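PDB 4KWA: transcriptional regulator from Saccharomonospora viridis, which probably binds DNA as a dimeric TetR-family repressor of transcription and holds a choline ion in the ligand pocket of its regulatory domain. Local coordinates for residues F64-A69 with V85-P90; A75-R80 with A131-T136; A152-A157 with N183-H188. One frame throughout, in Å; residues are numbered along the deposited sequence. Where two conformers were deposited one is given.

Contact 1: residues F64-A69 with V85-P90; sequences FDRQVA and VELQLP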
# COMPACT_ATOMS: atom_id res chain seq x y z
N PHE A 64 19.58 -2.16 2.64
CA PHE A 64 20.47 -1.58 1.70
C PHE A 64 21.82 -2.35 1.65
O PHE A 64 22.35 -2.65 0.58
CB PHE A 64 20.66 -0.13 2.05
CG PHE A 64 21.63 0.55 1.14
CD1 PHE A 64 21.23 0.95 -0.13
CD2 PHE A 64 22.93 0.79 1.56
CE1 PHE A 64 22.15 1.56 -0.99
CE2 PHE A 64 23.82 1.42 0.73
CZ PHE A 64 23.42 1.80 -0.54
N ASP A 65 22.30 -2.84 2.80
CA ASP A 65 23.49 -3.65 2.79
C ASP A 65 23.23 -4.94 1.94
O ASP A 65 24.09 -5.41 1.16
CB ASP A 65 23.86 -4.01 4.22
CG ASP A 65 24.52 -2.90 4.95
OD1 ASP A 65 24.95 -1.90 4.30
OD2 ASP A 65 24.68 -3.08 6.18
N ARG A 66 22.05 -5.52 2.10
CA ARG A 66 21.65 -6.74 1.40
C ARG A 66 21.71 -6.45 -0.14
O ARG A 66 22.22 -7.23 -0.96
CB ARG A 66 20.18 -7.10 1.84
CG ARG A 66 19.48 -8.26 1.16
CD ARG A 66 17.98 -8.27 1.50
NE ARG A 66 17.77 -8.19 2.95
CZ ARG A 66 16.74 -7.58 3.54
NH1 ARG A 66 15.78 -7.00 2.82
NH2 ARG A 66 16.67 -7.55 4.86
N GLN A 67 21.18 -5.29 -0.50
CA GLN A 67 21.10 -4.91 -1.89
C GLN A 67 22.51 -4.80 -2.44
O GLN A 67 22.86 -5.33 -3.54
CB GLN A 67 20.37 -3.58 -1.99
CG GLN A 67 20.21 -3.07 -3.37
CD GLN A 67 19.69 -1.70 -3.40
OE1 GLN A 67 18.48 -1.47 -3.28
NE2 GLN A 67 20.56 -0.77 -3.70
N VAL A 68 23.35 -4.04 -1.73
CA VAL A 68 24.76 -3.91 -2.19
C VAL A 68 25.45 -5.24 -2.43
O VAL A 68 26.16 -5.39 -3.41
CB VAL A 68 25.56 -3.03 -1.20
CG1 VAL A 68 27.06 -3.08 -1.42
CG2 VAL A 68 25.00 -1.61 -1.34
N ALA A 69 25.20 -6.23 -1.54
CA ALA A 69 25.78 -7.57 -1.55
C ALA A 69 25.29 -8.37 -2.75
O ALA A 69 26.08 -8.96 -3.47
CB ALA A 69 25.42 -8.33 -0.27
N VAL A 85 14.49 -6.20 -8.50
CA VAL A 85 13.06 -6.46 -8.40
C VAL A 85 12.85 -7.70 -7.57
O VAL A 85 12.00 -7.69 -6.67
CB VAL A 85 12.41 -6.47 -9.81
CG1 VAL A 85 11.00 -7.00 -9.74
CG2 VAL A 85 12.44 -5.07 -10.43
N GLU A 86 13.73 -8.71 -7.74
CA GLU A 86 13.66 -9.94 -6.95
C GLU A 86 13.76 -9.66 -5.40
O GLU A 86 13.12 -10.32 -4.55
CB GLU A 86 14.75 -10.93 -7.41
CG GLU A 86 14.80 -12.22 -6.58
CD GLU A 86 13.64 -13.17 -6.89
OE1 GLU A 86 13.05 -13.12 -8.01
OE2 GLU A 86 13.32 -14.04 -6.02
N LEU A 87 14.72 -8.81 -5.05
CA LEU A 87 14.92 -8.34 -3.66
C LEU A 87 13.68 -7.65 -3.05
O LEU A 87 13.59 -7.50 -1.85
CB LEU A 87 16.01 -7.31 -3.62
CG LEU A 87 17.40 -7.81 -3.78
CD1 LEU A 87 18.26 -6.57 -3.83
CD2 LEU A 87 17.70 -8.69 -2.58
N GLN A 88 12.73 -7.20 -3.88
CA GLN A 88 11.53 -6.60 -3.42
C GLN A 88 10.42 -7.55 -3.23
O GLN A 88 9.36 -7.10 -2.80
CB GLN A 88 11.02 -5.49 -4.35
CG GLN A 88 12.06 -4.45 -4.74
CD GLN A 88 13.10 -4.07 -3.67
OE1 GLN A 88 14.35 -4.11 -3.93
NE2 GLN A 88 12.65 -3.66 -2.49
N LEU A 89 10.57 -8.83 -3.58
CA LEU A 89 9.45 -9.74 -3.39
C LEU A 89 9.23 -10.07 -1.95
O LEU A 89 10.18 -10.22 -1.23
CB LEU A 89 9.71 -11.02 -4.19
CG LEU A 89 9.92 -10.75 -5.66
CD1 LEU A 89 10.18 -12.07 -6.36
CD2 LEU A 89 8.80 -9.99 -6.30
N PRO A 90 7.98 -10.27 -1.51
CA PRO A 90 7.78 -10.58 -0.12
C PRO A 90 7.96 -12.06 0.12
O PRO A 90 7.01 -12.74 0.52
CB PRO A 90 6.31 -10.21 0.09
CG PRO A 90 5.71 -10.35 -1.26
CD PRO A 90 6.73 -9.82 -2.19
O HOH W 1 15.25 -6.42 0.03
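Leu87 reaches across to helix 48-71 and sets its two methyl groups against neighbouring residues. CD1 of Leu87 lies 3.8 Å from Gln67 CA and 4.0 Å from Gln67 CG, so it rests on the root of that side chain and not on its amide. The other methyl meets the aliphatic part of Arg66 instead: Leu87 CD2 lies 4.1 Å from Arg66 CD. One branch thus packs at the root of Gln67 and the other on the mid-stem of Arg66: Arg66 and Leu87 run past one another in opposite directions, whereas Gln67 crosses Leu87 at about a right angle.

A water supplies the polar half of the contact. It accepts from Arg66 NH1 at 2.9 Å, lying in the guanidinium plane at its edge, and donates to Leu87 O at 2.7 Å. The water therefore ties the arginine head to the backbone of the same leucine whose methyl packs on the arginine stem. A bend at chi3 (-51°) turns the head aside after the extended CB-CG-CD run, and the other terminal nitrogen, NH2, is held by a salt bridge to Glu98 OE2.

Behind Leu87 the chain leaves helix 77-86 in a type I beta turn from Glu86 to Leu89, with Leu89 N bonded to Glu86 O at 3.1 Å. The turn presents Leu87 to helix 48-71 and directs the CB of Gln88 away from it. Gln88 touches the bound choline, and its backbone O accepts from Trp99 NE1, another pocket residue. Helix 94-109 comes up against Arg66 through Leu94 and Leu95, and helix 113-139 meets Gln67 at Thr129. The contact thereby joins the long helix leading from the DNA-binding region to the turn beside the ligand pocket.

Contact 2: residues A75-R80 with A131-T136; sequences ADARER and AMTIRT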
# COMPACT_ATOMS: atom_id res chain seq x y z
N ALA A 75 27.20 -6.57 -13.67
CA ALA A 75 27.42 -5.36 -14.54
C ALA A 75 26.34 -5.15 -15.59
O ALA A 75 26.13 -4.00 -16.04
CB ALA A 75 28.80 -5.41 -15.23
N ASP A 76 25.65 -6.21 -16.01
CA ASP A 76 24.62 -6.10 -17.05
C ASP A 76 23.37 -5.44 -16.42
O ASP A 76 22.85 -5.91 -15.41
CB ASP A 76 24.27 -7.46 -17.65
CG ASP A 76 23.31 -7.32 -18.83
OD1 ASP A 76 23.80 -7.26 -19.97
OD2 ASP A 76 22.11 -7.14 -18.62
N ALA A 77 22.86 -4.34 -16.97
CA ALA A 77 21.76 -3.69 -16.31
C ALA A 77 20.44 -4.51 -16.33
O ALA A 77 19.66 -4.39 -15.44
CB ALA A 77 21.55 -2.27 -16.89
N ARG A 78 20.22 -5.38 -17.32
CA ARG A 78 18.98 -6.17 -17.26
C ARG A 78 19.06 -7.10 -16.06
O ARG A 78 18.07 -7.21 -15.29
CB ARG A 78 18.70 -7.02 -18.52
CG ARG A 78 17.48 -7.94 -18.35
CD ARG A 78 17.13 -8.92 -19.49
NE ARG A 78 16.34 -10.00 -18.89
CZ ARG A 78 16.87 -10.93 -18.10
NH1 ARG A 78 18.17 -10.90 -17.83
NH2 ARG A 78 16.10 -11.86 -17.53
N GLU A 79 20.20 -7.76 -15.91
CA GLU A 79 20.38 -8.67 -14.74
C GLU A 79 20.26 -7.83 -13.46
O GLU A 79 19.64 -8.27 -12.50
CB GLU A 79 21.72 -9.43 -14.75
CG GLU A 79 21.75 -10.49 -13.65
CD GLU A 79 20.70 -11.62 -13.80
OE1 GLU A 79 20.12 -11.80 -14.91
OE2 GLU A 79 20.45 -12.33 -12.79
N ARG A 80 20.88 -6.64 -13.42
CA ARG A 80 20.76 -5.82 -12.23
C ARG A 80 19.30 -5.50 -11.86
O ARG A 80 18.88 -5.67 -10.71
CB ARG A 80 21.56 -4.50 -12.35
CG ARG A 80 23.02 -4.61 -12.30
CD ARG A 80 23.68 -3.23 -12.39
NE ARG A 80 23.57 -2.45 -11.19
CZ ARG A 80 24.39 -2.54 -10.15
NH1 ARG A 80 25.29 -3.52 -10.07
NH2 ARG A 80 24.26 -1.71 -9.10
N ALA A 131 16.02 4.41 -11.12
CA ALA A 131 16.23 5.30 -12.26
C ALA A 131 17.65 5.20 -12.85
O ALA A 131 17.88 5.23 -14.09
CB ALA A 131 15.88 6.76 -11.84
N MSE A 132 18.63 5.05 -11.96
CA MSE A 132 19.99 4.94 -12.38
C MSE A 132 20.16 3.67 -13.13
O MSE A 132 20.93 3.65 -14.10
CB MSE A 132 20.95 5.04 -11.20
CG MSE A 132 22.37 4.83 -11.65
SE MSE A 132 23.43 4.66 -9.98
CE MSE A 132 23.01 2.88 -9.18
N THR A 133 19.51 2.58 -12.69
CA THR A 133 19.65 1.30 -13.43
C THR A 133 19.09 1.38 -14.87
O THR A 133 19.65 0.85 -15.84
CB THR A 133 18.99 0.24 -12.61
OG1 THR A 133 19.60 0.32 -11.29
CG2 THR A 133 19.19 -1.22 -13.22
N ILE A 134 17.93 2.02 -14.97
CA ILE A 134 17.32 2.27 -16.26
C ILE A 134 18.26 3.02 -17.18
O ILE A 134 18.45 2.55 -18.31
CB ILE A 134 15.93 2.93 -16.09
CG1 ILE A 134 15.01 1.89 -15.44
CG2 ILE A 134 15.38 3.37 -17.42
CD1 ILE A 134 13.77 2.51 -14.81
N ARG A 135 18.85 4.14 -16.72
CA ARG A 135 19.76 4.91 -17.57
C ARG A 135 21.02 4.10 -17.93
O ARG A 135 21.59 4.22 -19.00
CB ARG A 135 20.13 6.25 -16.87
CG ARG A 135 18.90 7.10 -16.63
CD ARG A 135 19.28 8.42 -15.93
NE ARG A 135 18.17 9.24 -15.46
CZ ARG A 135 17.87 9.37 -14.16
NH1 ARG A 135 18.66 8.79 -13.19
NH2 ARG A 135 16.89 10.15 -13.82
N THR A 136 21.48 3.22 -17.06
CA THR A 136 22.62 2.40 -17.50
C THR A 136 22.22 1.43 -18.65
O THR A 136 22.99 1.29 -19.63
CB THR A 136 23.23 1.60 -16.32
OG1 THR A 136 23.58 2.48 -15.26
CG2 THR A 136 24.47 0.84 -16.69
O HOH W 2 22.09 -0.04 -10.71
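With CG2 anti to its backbone N and OG1 beside that N (chi1 -54°), Thr133 turns its methyl to Arg80 and its hydroxyl oxygen to a water; Thr133 CG2 lies 4.1 Å from Arg80 CB. Arg80 starts with CG anti to its carbonyl carbon and bends at chi3 (74°), which brings NE to the same water. The water accepts from Arg80 NE at 2.9 Å, in the guanidinium plane, and donates to Thr133 OG1 at 2.6 Å; OG1 is also bonded to Thr129 O, and Arg80 NH1 to Ile74 O. Thr133 thus touches the arginine stem directly and its head through the water.

Ala77 makes the closest backbone approach, its CA 6.1 Å from Thr133 CA. Its small CB sits 3.8 Å from Thr133 O and 4.3 Å from Thr136 CB, packed directly on the opposing helix. Asp76 is the N-cap just before, its OD2 accepting from Arg78 N at 2.9 Å and weakly from Glu79 N. Gln140 adds bonds to Ala75 O and Ala77 N. The start of helix 77-86 is so laid against helix 113-139, whose Ala131 and Ile134 pack on helix 148-168.

Contact 3: residues A152-A157 with N183-H188; sequences ATRLSA and NDFIEH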
# COMPACT_ATOMS: atom_id res chain seq x y z
N ALA A 152 10.83 4.80 -13.33
CA ALA A 152 11.04 4.49 -11.93
C ALA A 152 9.73 4.68 -11.11
O ALA A 152 9.45 3.92 -10.24
CB ALA A 152 12.11 5.38 -11.35
N THR A 153 8.99 5.75 -11.34
CA THR A 153 7.66 6.00 -10.69
C THR A 153 6.72 4.89 -10.94
O THR A 153 6.10 4.34 -9.99
CB THR A 153 7.07 7.33 -11.16
OG1 THR A 153 7.76 8.39 -10.49
CG2 THR A 153 5.61 7.46 -10.75
N ARG A 154 6.61 4.50 -12.19
CA ARG A 154 5.74 3.37 -12.53
C ARG A 154 6.18 2.07 -11.95
O ARG A 154 5.33 1.35 -11.40
CB ARG A 154 5.58 3.26 -14.03
CG ARG A 154 4.59 2.30 -14.59
CD ARG A 154 4.16 2.53 -16.05
NE ARG A 154 3.48 3.81 -16.24
CZ ARG A 154 3.10 4.37 -17.38
NH1 ARG A 154 2.46 5.58 -17.33
NH2 ARG A 154 3.32 3.75 -18.52
N LEU A 155 7.47 1.71 -12.08
CA LEU A 155 7.93 0.43 -11.55
C LEU A 155 7.73 0.34 -10.06
O LEU A 155 7.22 -0.71 -9.56
CB LEU A 155 9.37 0.12 -11.99
CG LEU A 155 9.90 -1.19 -11.52
CD1 LEU A 155 9.02 -2.37 -11.94
CD2 LEU A 155 11.35 -1.30 -12.00
N SER A 156 8.08 1.36 -9.32
CA SER A 156 7.91 1.39 -7.88
C SER A 156 6.50 1.26 -7.40
O SER A 156 6.21 0.50 -6.45
CB SER A 156 8.55 2.62 -7.24
OG SER A 156 8.12 3.80 -7.78
N ALA A 157 5.63 1.98 -8.10
CA ALA A 157 4.20 1.90 -7.87
C ALA A 157 3.64 0.50 -8.12
O ALA A 157 2.85 -0.03 -7.24
CB ALA A 157 3.44 2.98 -8.60
N ASN A 183 8.51 -9.45 -14.20
CA ASN A 183 9.43 -9.86 -15.25
C ASN A 183 8.77 -9.58 -16.65
O ASN A 183 9.46 -9.11 -17.57
CB ASN A 183 9.98 -11.28 -14.95
CG ASN A 183 11.13 -11.26 -13.95
OD1 ASN A 183 10.98 -11.57 -12.75
ND2 ASN A 183 12.28 -10.81 -14.41
N ASP A 184 7.46 -9.80 -16.80
CA ASP A 184 6.75 -9.46 -18.05
C ASP A 184 6.80 -7.96 -18.33
O ASP A 184 6.95 -7.54 -19.43
CB ASP A 184 5.32 -9.98 -18.04
CG ASP A 184 5.27 -11.52 -18.22
OD1 ASP A 184 6.33 -12.10 -18.57
OD2 ASP A 184 4.17 -12.15 -18.04
N PHE A 185 6.63 -7.16 -17.31
CA PHE A 185 6.65 -5.71 -17.47
C PHE A 185 8.08 -5.35 -17.93
O PHE A 185 8.23 -4.49 -18.76
CB PHE A 185 6.37 -5.05 -16.09
CG PHE A 185 6.41 -3.51 -16.12
CD1 PHE A 185 5.39 -2.78 -16.66
CD2 PHE A 185 7.48 -2.85 -15.63
CE1 PHE A 185 5.46 -1.40 -16.76
CE2 PHE A 185 7.56 -1.44 -15.73
CZ PHE A 185 6.53 -0.76 -16.25
N ILE A 186 9.11 -5.85 -17.26
CA ILE A 186 10.49 -5.50 -17.64
C ILE A 186 10.72 -5.92 -19.11
O ILE A 186 11.12 -5.15 -19.97
CB ILE A 186 11.52 -6.20 -16.73
CG1 ILE A 186 11.46 -5.58 -15.33
CG2 ILE A 186 12.93 -6.16 -17.33
CD1 ILE A 186 12.22 -6.36 -14.30
N GLU A 187 10.46 -7.19 -19.39
CA GLU A 187 10.71 -7.65 -20.75
C GLU A 187 9.93 -6.88 -21.84
O GLU A 187 10.45 -6.75 -22.94
CB GLU A 187 10.54 -9.20 -20.86
CG GLU A 187 11.51 -10.02 -20.01
CD GLU A 187 12.99 -9.67 -20.24
OE1 GLU A 187 13.42 -9.70 -21.42
OE2 GLU A 187 13.74 -9.41 -19.24
N HIS A 188 8.70 -6.42 -21.60
CA HIS A 188 7.92 -5.75 -22.65
C HIS A 188 7.81 -4.23 -22.60
O HIS A 188 7.40 -3.60 -23.56
CB HIS A 188 6.53 -6.38 -22.70
CG HIS A 188 6.57 -7.85 -22.91
ND1 HIS A 188 5.91 -8.75 -22.11
CD2 HIS A 188 7.32 -8.60 -23.77
CE1 HIS A 188 6.18 -9.98 -22.51
NE2 HIS A 188 7.04 -9.91 -23.51
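Helices 148-168 and 175-190 pair in the regulatory domain beside the subunit interface, as is usual for TetR-family dimers, and here the ring of Phe185 lies between them. Arg154 and Leu155, consecutive on helix 148-168, touch different atoms of its ring. Leu155 CD1 comes to 4.0 Å from Phe185 CD2, an apolar contact. At the far end of the ring the stem of Arg154 passes, with Arg154 CG 4.0 Å and Arg154 CD 4.1 Å from Phe185 CZ.

Both approaches are oblique to the ring. The Arg154 side chain crosses that of Phe185 at about a right angle; the arginine packs through CG and CD, and its guanidinium plane is turned 65° from the ring. Phe185 holds CG anti to its backbone N (chi1 178°), which extends the ring toward the neighbouring helix and spans a backbone separation of 8.6 Å between Leu155 CA and Phe185 CA.

The polar end of Arg154 is engaged across the dimer: NE hydrogen-bonds His181 NE2 of the second subunit, and Arg154 of that subunit packs on Phe185 in turn, so the phenylalanine meets arginines from both chains.

Within the chain, Phe185 also packs on Leu151 and Leu158, about a turn before and after Arg154 and Leu155 on the same helix. Leu155 packs further on Ile130 of helix 113-139, Leu81 of helix 77-86 and Leu182 of helix 175-190, which places this pair of helices between the subunit interface and the interior of the bundle.

Helix 77-86 ties the three contacts together: contact 2 lies at its start, contact 1 takes in its end and the turn beyond, and contact 3 packs against its side. Contacts 1 and 2 have centres 15 Å apart and do not touch. Contact 1 reaches contact 3 through Val85 CG2, 4.1 Å from Ile186 CD1. Contacts 2 and 3, centres 13 Å apart, are joined by a salt bridge, Arg78 NE to Glu187 OE2 at 2.7 Å, and by packing of Ile134 and Ala131 on Ala152. Choline touches Gln88 of contact 1 and lies about 8 Å from the Arg66 side chain, against about 10 Å from the Leu155 side chain of contact 3.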